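Local coordinates for protein prolyl-tRNA synthetase (Giardia lamblia ATCC 50803, PDB 3IAL) that probably charges tRNA(Pro) with L-proline at the expense of ATP, by way of a prolyl-adenylate intermediate, at residues 292-297 / 426-431; 319-324 / 371-376; 330-335 / 413-418; 391-396 / 418-423; 451-454 / 459-462. All coordinates share one frame; numbering follows the deposited sequence.

Contact 1: 292-297 / 426-431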
# COMPACT_ATOMS: atom_id res chain seq x y z
N VAL B 292 -6.34 23.52 1.42
CA VAL B 292 -5.67 24.00 0.23
C VAL B 292 -4.59 22.94 -0.06
O VAL B 292 -3.54 22.95 0.54
CB VAL B 292 -5.01 25.38 0.49
CG1 VAL B 292 -4.14 25.81 -0.67
CG2 VAL B 292 -6.09 26.44 0.82
N LEU B 293 -4.88 22.03 -0.99
CA LEU B 293 -4.06 20.82 -1.17
C LEU B 293 -2.98 20.98 -2.24
O LEU B 293 -3.28 21.37 -3.36
CB LEU B 293 -4.96 19.63 -1.54
CG LEU B 293 -6.07 19.29 -0.56
CD1 LEU B 293 -6.98 18.21 -1.15
CD2 LEU B 293 -5.50 18.85 0.79
N PRO B 294 -1.73 20.64 -1.90
CA PRO B 294 -0.73 20.44 -2.94
C PRO B 294 -1.19 19.35 -3.92
O PRO B 294 -1.91 18.42 -3.50
CB PRO B 294 0.50 19.99 -2.17
CG PRO B 294 0.30 20.49 -0.78
CD PRO B 294 -1.17 20.42 -0.55
N PRO B 295 -0.82 19.46 -5.21
CA PRO B 295 -1.26 18.51 -6.24
C PRO B 295 -1.04 17.03 -5.90
O PRO B 295 -1.93 16.21 -6.17
CB PRO B 295 -0.43 18.91 -7.47
CG PRO B 295 -0.22 20.36 -7.32
CD PRO B 295 -0.14 20.62 -5.82
N LEU B 296 0.10 16.71 -5.31
CA LEU B 296 0.43 15.32 -4.93
C LEU B 296 -0.72 14.63 -4.19
O LEU B 296 -1.05 13.49 -4.48
CB LEU B 296 1.67 15.28 -4.03
CG LEU B 296 2.07 13.89 -3.52
CD1 LEU B 296 2.59 13.03 -4.67
CD2 LEU B 296 3.09 13.96 -2.37
N ILE B 297 -1.32 15.35 -3.25
CA ILE B 297 -2.33 14.76 -2.37
C ILE B 297 -3.76 15.21 -2.66
O ILE B 297 -4.65 14.92 -1.88
CB ILE B 297 -2.01 15.02 -0.87
CG1 ILE B 297 -1.93 16.53 -0.57
CG2 ILE B 297 -0.72 14.31 -0.50
CD1 ILE B 297 -1.99 16.89 0.94
N ALA B 426 4.27 26.60 -6.39
CA ALA B 426 5.32 27.57 -6.11
C ALA B 426 4.83 28.70 -5.19
O ALA B 426 5.60 29.16 -4.34
CB ALA B 426 5.91 28.14 -7.41
N ARG B 427 3.58 29.13 -5.33
CA ARG B 427 3.00 30.10 -4.38
C ARG B 427 2.80 29.49 -2.98
O ARG B 427 3.10 30.14 -1.98
CB ARG B 427 1.67 30.68 -4.88
CG ARG B 427 1.79 31.56 -6.11
CD ARG B 427 0.47 32.24 -6.48
NE ARG B 427 -0.63 31.30 -6.68
CZ ARG B 427 -0.96 30.73 -7.84
NH1 ARG B 427 -0.27 30.96 -8.95
NH2 ARG B 427 -2.00 29.90 -7.89
N LEU B 428 2.31 28.25 -2.91
CA LEU B 428 2.16 27.57 -1.62
C LEU B 428 3.53 27.44 -0.91
O LEU B 428 3.65 27.71 0.29
CB LEU B 428 1.54 26.18 -1.78
CG LEU B 428 0.09 26.04 -2.27
CD1 LEU B 428 -0.30 24.56 -2.25
CD2 LEU B 428 -0.90 26.86 -1.45
N LYS B 429 4.54 27.05 -1.69
CA LYS B 429 5.90 26.84 -1.19
C LYS B 429 6.50 28.12 -0.62
O LYS B 429 7.02 28.12 0.49
CB LYS B 429 6.78 26.33 -2.35
CG LYS B 429 8.04 25.61 -1.95
CD LYS B 429 8.71 25.03 -3.21
CE LYS B 429 10.06 24.43 -2.91
NZ LYS B 429 11.07 25.47 -2.53
N GLU B 430 6.42 29.19 -1.40
CA GLU B 430 6.94 30.49 -0.99
C GLU B 430 6.26 30.98 0.30
O GLU B 430 6.92 31.51 1.19
CB GLU B 430 6.74 31.52 -2.12
CG GLU B 430 7.35 32.90 -1.86
CD GLU B 430 8.87 32.86 -1.66
OE1 GLU B 430 9.58 32.36 -2.57
OE2 GLU B 430 9.36 33.32 -0.60
N LYS B 431 4.95 30.79 0.39
CA LYS B 431 4.19 31.22 1.56
C LYS B 431 4.53 30.33 2.78
O LYS B 431 4.67 30.84 3.89
CB LYS B 431 2.70 31.21 1.23
CG LYS B 431 1.79 31.88 2.26
CD LYS B 431 0.38 32.09 1.68
CE LYS B 431 -0.67 32.39 2.76
NZ LYS B 431 -1.23 31.14 3.39

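Contact 2: 319-324 / 371-376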
# COMPACT_ATOMS: atom_id res chain seq x y z
N GLN B 319 -26.05 20.69 -24.21
CA GLN B 319 -25.30 19.58 -24.81
C GLN B 319 -23.93 20.03 -25.34
O GLN B 319 -22.95 19.31 -25.21
CB GLN B 319 -26.09 18.92 -25.94
CG GLN B 319 -27.26 18.05 -25.47
CD GLN B 319 -27.94 17.31 -26.61
OE1 GLN B 319 -27.28 16.78 -27.51
NE2 GLN B 319 -29.27 17.27 -26.58
N GLN B 320 -23.89 21.22 -25.94
CA GLN B 320 -22.63 21.77 -26.46
C GLN B 320 -21.67 22.14 -25.33
O GLN B 320 -20.47 21.90 -25.44
CB GLN B 320 -22.91 23.01 -27.33
CG GLN B 320 -23.70 22.72 -28.60
CD GLN B 320 -24.25 23.98 -29.25
OE1 GLN B 320 -23.71 25.07 -29.07
NE2 GLN B 320 -25.32 23.83 -30.01
N VAL B 321 -22.20 22.74 -24.27
CA VAL B 321 -21.38 23.10 -23.11
C VAL B 321 -20.88 21.83 -22.45
O VAL B 321 -19.68 21.66 -22.26
CB VAL B 321 -22.17 23.97 -22.10
CG1 VAL B 321 -21.43 24.07 -20.77
CG2 VAL B 321 -22.41 25.35 -22.69
N LEU B 322 -21.81 20.92 -22.14
CA LEU B 322 -21.47 19.64 -21.51
C LEU B 322 -20.53 18.82 -22.40
O LEU B 322 -19.63 18.15 -21.90
CB LEU B 322 -22.73 18.85 -21.17
CG LEU B 322 -23.63 19.43 -20.07
CD1 LEU B 322 -24.94 18.65 -19.95
CD2 LEU B 322 -22.92 19.47 -18.72
N GLY B 323 -20.73 18.90 -23.72
CA GLY B 323 -19.83 18.27 -24.68
C GLY B 323 -18.39 18.78 -24.62
O GLY B 323 -17.45 17.99 -24.69
N LYS B 324 -18.21 20.09 -24.48
CA LYS B 324 -16.87 20.67 -24.43
C LYS B 324 -16.20 20.41 -23.08
O LYS B 324 -14.99 20.18 -23.02
CB LYS B 324 -16.91 22.17 -24.72
CG LYS B 324 -15.53 22.82 -24.92
CD LYS B 324 -14.83 22.37 -26.20
CE LYS B 324 -15.56 22.83 -27.45
NZ LYS B 324 -14.73 22.62 -28.67
N ARG B 371 -21.99 31.45 -22.71
CA ARG B 371 -21.43 32.73 -23.13
C ARG B 371 -19.93 32.62 -23.39
O ARG B 371 -19.45 32.98 -24.47
CB ARG B 371 -21.71 33.82 -22.09
CG ARG B 371 -21.12 35.18 -22.43
CD ARG B 371 -21.58 36.26 -21.46
NE ARG B 371 -20.53 37.25 -21.21
CZ ARG B 371 -19.53 37.11 -20.34
NH1 ARG B 371 -19.42 36.01 -19.59
NH2 ARG B 371 -18.64 38.08 -20.20
N ASP B 372 -19.19 32.11 -22.41
CA ASP B 372 -17.74 31.98 -22.54
C ASP B 372 -17.34 31.03 -23.67
O ASP B 372 -16.34 31.26 -24.35
CB ASP B 372 -17.12 31.55 -21.20
CG ASP B 372 -17.24 32.63 -20.13
OD1 ASP B 372 -17.78 32.33 -19.05
OD2 ASP B 372 -16.81 33.78 -20.38
N LEU B 373 -18.12 29.97 -23.87
CA LEU B 373 -17.92 29.04 -24.98
C LEU B 373 -18.06 29.73 -26.34
O LEU B 373 -17.38 29.37 -27.30
CB LEU B 373 -18.91 27.87 -24.90
CG LEU B 373 -18.83 26.83 -26.02
CD1 LEU B 373 -17.43 26.23 -26.10
CD2 LEU B 373 -19.87 25.73 -25.84
N ALA B 374 -18.96 30.72 -26.41
CA ALA B 374 -19.14 31.53 -27.62
C ALA B 374 -17.91 32.38 -27.90
O ALA B 374 -17.51 32.56 -29.05
CB ALA B 374 -20.38 32.41 -27.48
N ASN B 375 -17.30 32.91 -26.83
CA ASN B 375 -16.07 33.70 -26.94
C ASN B 375 -14.80 32.83 -26.96
O ASN B 375 -13.70 33.35 -27.06
CB ASN B 375 -15.99 34.73 -25.80
CG ASN B 375 -17.02 35.84 -25.92
OD1 ASN B 375 -17.27 36.36 -27.01
ND2 ASN B 375 -17.62 36.22 -24.80
N GLY B 376 -14.96 31.51 -26.87
CA GLY B 376 -13.82 30.58 -26.89
C GLY B 376 -12.99 30.57 -25.60
O GLY B 376 -11.83 30.18 -25.62

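Contact 3: 330-335 / 413-418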
# COMPACT_ATOMS: atom_id res chain seq x y z
N ASP B 330 -11.23 15.00 -20.85
CA ASP B 330 -10.52 13.90 -21.50
C ASP B 330 -9.07 14.25 -21.83
O ASP B 330 -8.17 13.43 -21.63
CB ASP B 330 -11.25 13.43 -22.77
CG ASP B 330 -12.56 12.70 -22.47
OD1 ASP B 330 -12.70 12.14 -21.36
OD2 ASP B 330 -13.46 12.68 -23.35
N THR B 331 -8.84 15.46 -22.33
CA THR B 331 -7.48 15.97 -22.56
C THR B 331 -6.67 16.04 -21.26
O THR B 331 -5.55 15.52 -21.18
CB THR B 331 -7.53 17.36 -23.22
OG1 THR B 331 -8.11 17.24 -24.52
CG2 THR B 331 -6.13 17.95 -23.36
N LEU B 332 -7.24 16.66 -20.22
CA LEU B 332 -6.55 16.77 -18.93
C LEU B 332 -6.23 15.40 -18.30
O LEU B 332 -5.17 15.24 -17.68
CB LEU B 332 -7.36 17.61 -17.94
CG LEU B 332 -7.68 19.06 -18.32
CD1 LEU B 332 -8.35 19.75 -17.15
CD2 LEU B 332 -6.43 19.83 -18.77
N LYS B 333 -7.11 14.41 -18.47
CA LYS B 333 -6.86 13.07 -17.93
C LYS B 333 -5.88 12.27 -18.79
O LYS B 333 -4.85 11.79 -18.30
CB LYS B 333 -8.17 12.29 -17.77
CG LYS B 333 -9.04 12.78 -16.61
CD LYS B 333 -10.21 11.84 -16.33
CE LYS B 333 -11.27 11.91 -17.40
NZ LYS B 333 -12.51 11.18 -17.00
N SER B 334 -6.20 12.15 -20.08
CA SER B 334 -5.47 11.26 -20.98
C SER B 334 -4.06 11.75 -21.33
O SER B 334 -3.12 10.96 -21.34
CB SER B 334 -6.28 11.03 -22.26
OG SER B 334 -7.61 10.67 -21.94
N LYS B 335 -3.92 13.04 -21.61
CA LYS B 335 -2.64 13.60 -22.06
C LYS B 335 -1.73 14.07 -20.92
O LYS B 335 -0.51 14.05 -21.06
CB LYS B 335 -2.85 14.76 -23.04
CG LYS B 335 -3.26 14.35 -24.45
CD LYS B 335 -2.10 13.71 -25.22
CE LYS B 335 -2.38 13.66 -26.72
NZ LYS B 335 -1.61 12.58 -27.40
N VAL B 413 5.89 16.82 -20.79
CA VAL B 413 4.63 17.34 -21.31
C VAL B 413 4.38 18.74 -20.76
O VAL B 413 4.67 19.01 -19.59
CB VAL B 413 3.46 16.42 -20.95
CG1 VAL B 413 2.16 16.93 -21.55
CG2 VAL B 413 3.73 15.00 -21.44
N LYS B 414 3.86 19.63 -21.61
CA LYS B 414 3.61 21.03 -21.23
C LYS B 414 2.19 21.47 -21.60
O LYS B 414 1.69 21.15 -22.68
CB LYS B 414 4.62 21.95 -21.92
CG LYS B 414 6.04 21.80 -21.41
CD LYS B 414 6.99 22.71 -22.18
CE LYS B 414 8.44 22.48 -21.77
NZ LYS B 414 9.38 23.07 -22.75
N ASN B 415 1.57 22.22 -20.69
CA ASN B 415 0.17 22.61 -20.82
C ASN B 415 -0.16 23.72 -19.83
O ASN B 415 0.42 23.77 -18.75
CB ASN B 415 -0.72 21.39 -20.58
CG ASN B 415 -2.20 21.74 -20.47
OD1 ASN B 415 -2.74 21.86 -19.38
ND2 ASN B 415 -2.85 21.90 -21.62
N VAL B 416 -1.09 24.59 -20.19
CA VAL B 416 -1.43 25.73 -19.36
C VAL B 416 -2.00 25.30 -17.99
O VAL B 416 -1.65 25.89 -16.98
CB VAL B 416 -2.41 26.71 -20.09
CG1 VAL B 416 -3.80 26.12 -20.19
CG2 VAL B 416 -2.44 28.07 -19.39
N ILE B 417 -2.83 24.27 -17.95
CA ILE B 417 -3.39 23.80 -16.67
C ILE B 417 -2.27 23.23 -15.79
O ILE B 417 -2.22 23.51 -14.59
CB ILE B 417 -4.53 22.75 -16.86
CG1 ILE B 417 -5.65 23.31 -17.74
CG2 ILE B 417 -5.10 22.35 -15.51
CD1 ILE B 417 -6.11 24.71 -17.37
N LYS B 418 -1.38 22.45 -16.38
CA LYS B 418 -0.16 22.03 -15.70
C LYS B 418 0.62 23.26 -15.19
O LYS B 418 0.95 23.33 -14.00
CB LYS B 418 0.72 21.16 -16.60
CG LYS B 418 2.12 20.92 -16.07
CD LYS B 418 2.81 19.74 -16.73
CE LYS B 418 4.24 19.57 -16.20
NZ LYS B 418 5.14 20.70 -16.62

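Contact 4: 391-396 / 418-423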
# COMPACT_ATOMS: atom_id res chain seq x y z
N ARG B 391 -8.41 33.46 -13.82
CA ARG B 391 -7.75 33.54 -15.12
C ARG B 391 -8.74 33.21 -16.23
O ARG B 391 -9.43 32.19 -16.19
CB ARG B 391 -6.58 32.56 -15.21
CG ARG B 391 -5.40 32.91 -14.31
CD ARG B 391 -5.50 32.27 -12.93
NE ARG B 391 -4.18 32.19 -12.30
CZ ARG B 391 -3.73 32.97 -11.32
NH1 ARG B 391 -4.48 33.92 -10.78
NH2 ARG B 391 -2.49 32.78 -10.86
N VAL B 392 -8.81 34.09 -17.22
CA VAL B 392 -9.54 33.81 -18.44
C VAL B 392 -8.54 33.19 -19.41
O VAL B 392 -7.55 33.81 -19.78
CB VAL B 392 -10.15 35.10 -19.04
CG1 VAL B 392 -10.86 34.80 -20.35
CG2 VAL B 392 -11.12 35.71 -18.04
N ILE B 393 -8.79 31.94 -19.78
CA ILE B 393 -7.91 31.19 -20.66
C ILE B 393 -8.74 30.67 -21.81
O ILE B 393 -9.79 30.07 -21.58
CB ILE B 393 -7.26 29.98 -19.95
CG1 ILE B 393 -6.67 30.38 -18.59
CG2 ILE B 393 -6.17 29.36 -20.83
CD1 ILE B 393 -5.78 29.30 -17.97
N PRO B 394 -8.29 30.92 -23.06
CA PRO B 394 -8.97 30.35 -24.22
C PRO B 394 -9.07 28.83 -24.11
O PRO B 394 -8.15 28.21 -23.60
CB PRO B 394 -8.06 30.75 -25.39
CG PRO B 394 -7.43 32.02 -24.94
CD PRO B 394 -7.24 31.87 -23.45
N ILE B 395 -10.17 28.26 -24.58
CA ILE B 395 -10.39 26.82 -24.51
C ILE B 395 -9.35 26.08 -25.34
O ILE B 395 -8.84 25.04 -24.92
CB ILE B 395 -11.81 26.42 -24.97
CG1 ILE B 395 -12.86 26.92 -23.97
CG2 ILE B 395 -11.94 24.89 -25.10
CD1 ILE B 395 -14.29 26.60 -24.38
N THR B 396 -9.02 26.64 -26.50
CA THR B 396 -7.98 26.10 -27.37
C THR B 396 -6.64 25.97 -26.65
O THR B 396 -5.98 24.94 -26.74
CB THR B 396 -7.79 26.97 -28.63
OG1 THR B 396 -7.47 28.31 -28.24
CG2 THR B 396 -9.05 26.97 -29.50
N LYS B 418 -1.38 22.45 -16.38
CA LYS B 418 -0.16 22.03 -15.70
C LYS B 418 0.62 23.26 -15.19
O LYS B 418 0.95 23.33 -14.00
CB LYS B 418 0.72 21.16 -16.60
CG LYS B 418 2.12 20.92 -16.07
CD LYS B 418 2.81 19.74 -16.73
CE LYS B 418 4.24 19.57 -16.20
NZ LYS B 418 5.14 20.70 -16.62
N ASP B 419 0.89 24.23 -16.07
CA ASP B 419 1.58 25.47 -15.66
C ASP B 419 0.91 26.12 -14.45
O ASP B 419 1.58 26.60 -13.54
CB ASP B 419 1.64 26.50 -16.79
CG ASP B 419 2.49 26.05 -17.97
OD1 ASP B 419 3.55 25.43 -17.76
OD2 ASP B 419 2.10 26.34 -19.11
N GLU B 420 -0.43 26.13 -14.45
CA GLU B 420 -1.20 26.71 -13.35
C GLU B 420 -1.03 25.91 -12.06
O GLU B 420 -0.95 26.50 -10.97
CB GLU B 420 -2.68 26.82 -13.72
CG GLU B 420 -2.99 27.92 -14.72
CD GLU B 420 -2.76 29.31 -14.17
OE1 GLU B 420 -3.21 29.61 -13.04
OE2 GLU B 420 -2.13 30.13 -14.87
N LEU B 421 -0.98 24.58 -12.17
CA LEU B 421 -0.73 23.75 -10.99
C LEU B 421 0.67 23.99 -10.44
O LEU B 421 0.84 24.11 -9.22
CB LEU B 421 -0.92 22.26 -11.31
CG LEU B 421 -2.36 21.77 -11.42
CD1 LEU B 421 -2.38 20.34 -11.95
CD2 LEU B 421 -3.08 21.88 -10.08
N ASP B 422 1.67 24.06 -11.32
CA ASP B 422 3.05 24.36 -10.94
C ASP B 422 3.21 25.73 -10.30
O ASP B 422 3.96 25.88 -9.33
CB ASP B 422 3.98 24.26 -12.15
CG ASP B 422 4.15 22.85 -12.66
OD1 ASP B 422 3.86 21.90 -11.91
OD2 ASP B 422 4.58 22.68 -13.82
N ALA B 423 2.51 26.73 -10.84
CA ALA B 423 2.56 28.08 -10.27
C ALA B 423 1.88 28.09 -8.91
O ALA B 423 2.32 28.77 -7.98
CB ALA B 423 1.93 29.09 -11.22

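Contact 5: 451-454 / 459-462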
# COMPACT_ATOMS: atom_id res chain seq x y z
N ALA B 451 10.10 35.00 26.26
CA ALA B 451 9.16 35.95 25.64
C ALA B 451 8.79 35.52 24.22
O ALA B 451 7.65 35.72 23.79
CB ALA B 451 9.74 37.36 25.63
N CYS B 452 9.75 34.92 23.51
CA CYS B 452 9.51 34.42 22.16
C CYS B 452 8.49 33.28 22.20
O CYS B 452 7.47 33.33 21.51
CB CYS B 452 10.81 33.93 21.52
SG CYS B 452 10.59 33.11 19.93
N ILE B 453 8.78 32.28 23.02
CA ILE B 453 7.90 31.14 23.21
C ILE B 453 6.47 31.59 23.58
O ILE B 453 5.51 31.13 22.96
CB ILE B 453 8.46 30.18 24.29
CG1 ILE B 453 9.74 29.50 23.79
CG2 ILE B 453 7.43 29.12 24.67
CD1 ILE B 453 9.62 28.80 22.43
N GLU B 454 6.36 32.49 24.55
CA GLU B 454 5.06 32.93 25.04
C GLU B 454 4.29 33.82 24.05
O GLU B 454 3.10 33.61 23.82
CB GLU B 454 5.21 33.68 26.38
CG GLU B 454 5.58 32.80 27.56
CD GLU B 454 5.68 33.57 28.87
OE1 GLU B 454 5.81 34.81 28.84
OE2 GLU B 454 5.62 32.92 29.94
N LEU B 459 10.22 28.53 16.76
CA LEU B 459 11.52 28.11 17.26
C LEU B 459 12.29 29.33 17.78
O LEU B 459 12.31 30.38 17.14
CB LEU B 459 12.31 27.42 16.14
CG LEU B 459 11.73 26.07 15.70
CD1 LEU B 459 12.00 25.78 14.21
CD2 LEU B 459 12.25 24.93 16.58
N ALA B 460 12.90 29.17 18.96
CA ALA B 460 13.81 30.17 19.52
C ALA B 460 15.23 29.66 19.35
O ALA B 460 15.60 28.61 19.89
CB ALA B 460 13.51 30.40 21.00
N ARG B 461 16.02 30.40 18.58
CA ARG B 461 17.38 30.01 18.23
C ARG B 461 18.36 30.82 19.07
O ARG B 461 18.22 32.03 19.19
CB ARG B 461 17.60 30.28 16.74
CG ARG B 461 18.93 29.79 16.19
CD ARG B 461 18.97 30.08 14.71
NE ARG B 461 20.26 29.75 14.09
CZ ARG B 461 21.28 30.59 13.97
NH1 ARG B 461 21.22 31.83 14.45
NH2 ARG B 461 22.40 30.19 13.37
N PHE B 462 19.34 30.15 19.66
CA PHE B 462 20.25 30.82 20.58
C PHE B 462 21.60 30.12 20.66
O PHE B 462 21.66 28.89 20.65
CB PHE B 462 19.63 30.93 21.98
CG PHE B 462 19.30 29.60 22.63
CD1 PHE B 462 20.18 29.02 23.54
CD2 PHE B 462 18.10 28.96 22.38
CE1 PHE B 462 19.87 27.81 24.16
CE2 PHE B 462 17.79 27.76 22.99
CZ PHE B 462 18.67 27.18 23.88

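Contact 1: 292-297 / 426-431
V292 and P294 of the loop between helix 276-285 and strand 302-307 pack on L428 of the long helix 416-438. The contact is buried and wholly apolar. No hydrogen bond crosses it. L428 does most of the work, and its two methyls have separate partners. CD2 meets V292 CG1 at 3.5 Å, which is tight for two methyl groups. V292 holds this methyl anti to its own backbone N (chi1 172°), so that the branch reaches towards the helix. The two side chains cross obliquely. L428 CD1 turns to the proline instead. It lies 4.2 Å from P294 N and 4.4 Å from P294 CG, so it touches the root of the ring as well as its outer carbon.

The loop runs from helix 276-285 to strand 302-307, in line with a link between the class II catalytic core and the anticodon-binding domain. L428 joins this loop to a helix more than 120 residues further along the chain. L293, between V292 and P294, comes near L428 CD1 only through its backbone, and its side chain points away. That side chain packs on Y53, M57 and L282, while L293 O takes a hydrogen bond from Y424 OH, one turn earlier on helix 416-438 than L428. Beyond P294 the loop tightens into the short 3-10 segment 295-297. There I297 N donates to P294 O at 3.1 Å. P294 also rests against H285, at the end of helix 276-285, and P295 packs on Y424 and K425.

Contact 2: 319-324 / 371-376
L373 meets Q320, V321 and K324 of helix 315-334 and is the residue of segment 371-376 that makes this contact. The segment begins on a short helix. R371 points away from helix 315-334. Its NH1 lies 3.5 Å from D372 OD2, but the oxygen is well out of the guanidinium plane, so the pair attracts by charge alone. L373 comes next and faces the other helix. A chi1 of 179° swings its CG away from the backbone N and directs both methyls at helix 315-334. CD2 settles over the backbone of Q320, 3.9 Å from Q320 O, and also touches V321 CG2 at 4.1 Å. CD1 meets the aliphatic part of K324, with K324 CG and CE each at 4.1 Å. The bends at chi2 (68°) and chi3 (66°) curl the lysine back, so CE reaches the methyl that CG already touches. I395 of helix 395-399 also packs on L373 and K324.

Further on, G376, with positive phi, is the first residue to leave helical angles. G376 N bonds weakly to L373 O at 3.3 Å, and Q377 N reaches D372 O. This is a Schellman motif, and it hands the chain on to strand 377-382. Helix 315-334 and the short helix 370-374 both belong to the alpha/beta anticodon-binding domain, whose mixed sheet has helices packed against it, as in the anticodon-binding domain of class IIa synthetases.

Contact 3: 330-335 / 413-418
L332, near the end of helix 315-334, reaches I417 in the first turn of helix 416-438. From CB its chain turns so that CG points away from the carbonyl carbon and sits beside the backbone N (chi1 -60°). CB and CG make no close contact with the other segment; the methyl CD2 does the touching. L332 CD2 meets I417 CG1 at 3.7 Å and I417 CB at 4.0 Å. The two side chains cross at about a right angle. The same methyl lies 4.3 Å from N415 OD1, a distance of simple packing. L332 also packs on V340 of strand 340-342. At the other end of the contact, V413 CG1 touches the backbone at K335 O, 4.0 Å away.

The N415 amide is held at both ends. Its ND2 donates to K400 O and V398 O. At the other end two backbone N-H groups donate weakly to its oxygen: OD1 accepts from I417 N at 2.8 Å and from K418 N at 3.3 Å. This is an N-cap: N415 closes the start of helix 416-438 where the chain leaves strand 411-414, and L332 packs on I417 in that first turn.

Contact 4: 391-396 / 418-423
E420 OE1 accepts from R391 NE at 2.9 Å, and this salt bridge ties strand 391-394 to helix 416-438. The N-H...O angle is 149°, so the bond is somewhat bent. The nitrogen comes to the syn side of the oxygen but 27° out of the carboxylate plane. The guanidinium and carboxylate planes stand 79° apart. This is thus a single bond through NE and not the flat two-pronged pairing in which both oxygens face the guanidinium. E420 OE2 stays 3.9 Å from R391 NE. Both chains bend at chi2, and the bends bring the charged ends together between strand and helix. R391 CD also lies close to the carboxylate, 3.5 Å from E420 OE1.

Nearer the E420 backbone the contact is apolar. I393 CD1 approaches E420 CG at 4.5 Å. E420 also rests on L364 of strand 364-369, and R391 on P382 and V385; the bridge ties the helix to strand 391-394, outermost in this chain's sheet of the anticodon-binding domain.

R391 is held at a second point, since its NH1 donates to Q389 O. Its NH2 lies near NH1 of R427, another arginine. The two like-charged arginines probably stay close because each has an acid of its own, E420 for R391 and D384 for R427, while the Q389 carbonyl helps to fix how the R391 guanidinium is turned.

Contact 5: 451-454 / 459-462
C452 and I453 of helix 446-455 close over A460 of strand 459-464. C452 SG lies 4.1 Å from A460 CB. With chi1 at 173° the sulfur extends away from its backbone N and towards the strand. It also comes within 4.3 Å of L459 O, but no hydrogen bond is made. I453 adds its terminal methyl, with CD1 4.4 Å from A460 CB. With only a methyl at A460, the backbones lie near each other; the CA atoms of C452 and A460 are 6.6 Å apart.

The helix and strand are the last two parts of a beta-alpha-beta unit. Strand 440-442 runs parallel to 459-464, and helix 446-455 connects them across one face. This lies in the C-terminal domain of the synthetase. Around the first shell, C452 touches T441 and C443, I453 touches A484, and A460 also meets I449. Backbone bonds fix the strand from both edges: A460 pairs with C514 of strand 510-515, while L459 and R461 pair with T441. The L459 side chain points away from the helix and packs on Y513 and A515.

In the fold
Contacts 1, 3 and 4 all use helix 416-438, at successive places along it. Contacts 3 and 4 share K418, and V416 packs on I393 between them. Contacts 1 and 4 meet where P295 packs on L421. Contact 2 touches contact 4 through I395, whose N probably bonds to G376 O, and shares helix 315-334 with contact 3. Contacts 1, 3 and 5 are buried and packed mainly by apolar groups. Contacts 2 and 4 are only partly buried, and of the five only contact 4 has a salt bridge across it. Contact 5 stands apart in the C-terminal domain, its centre about 56 Å from that of contact 2.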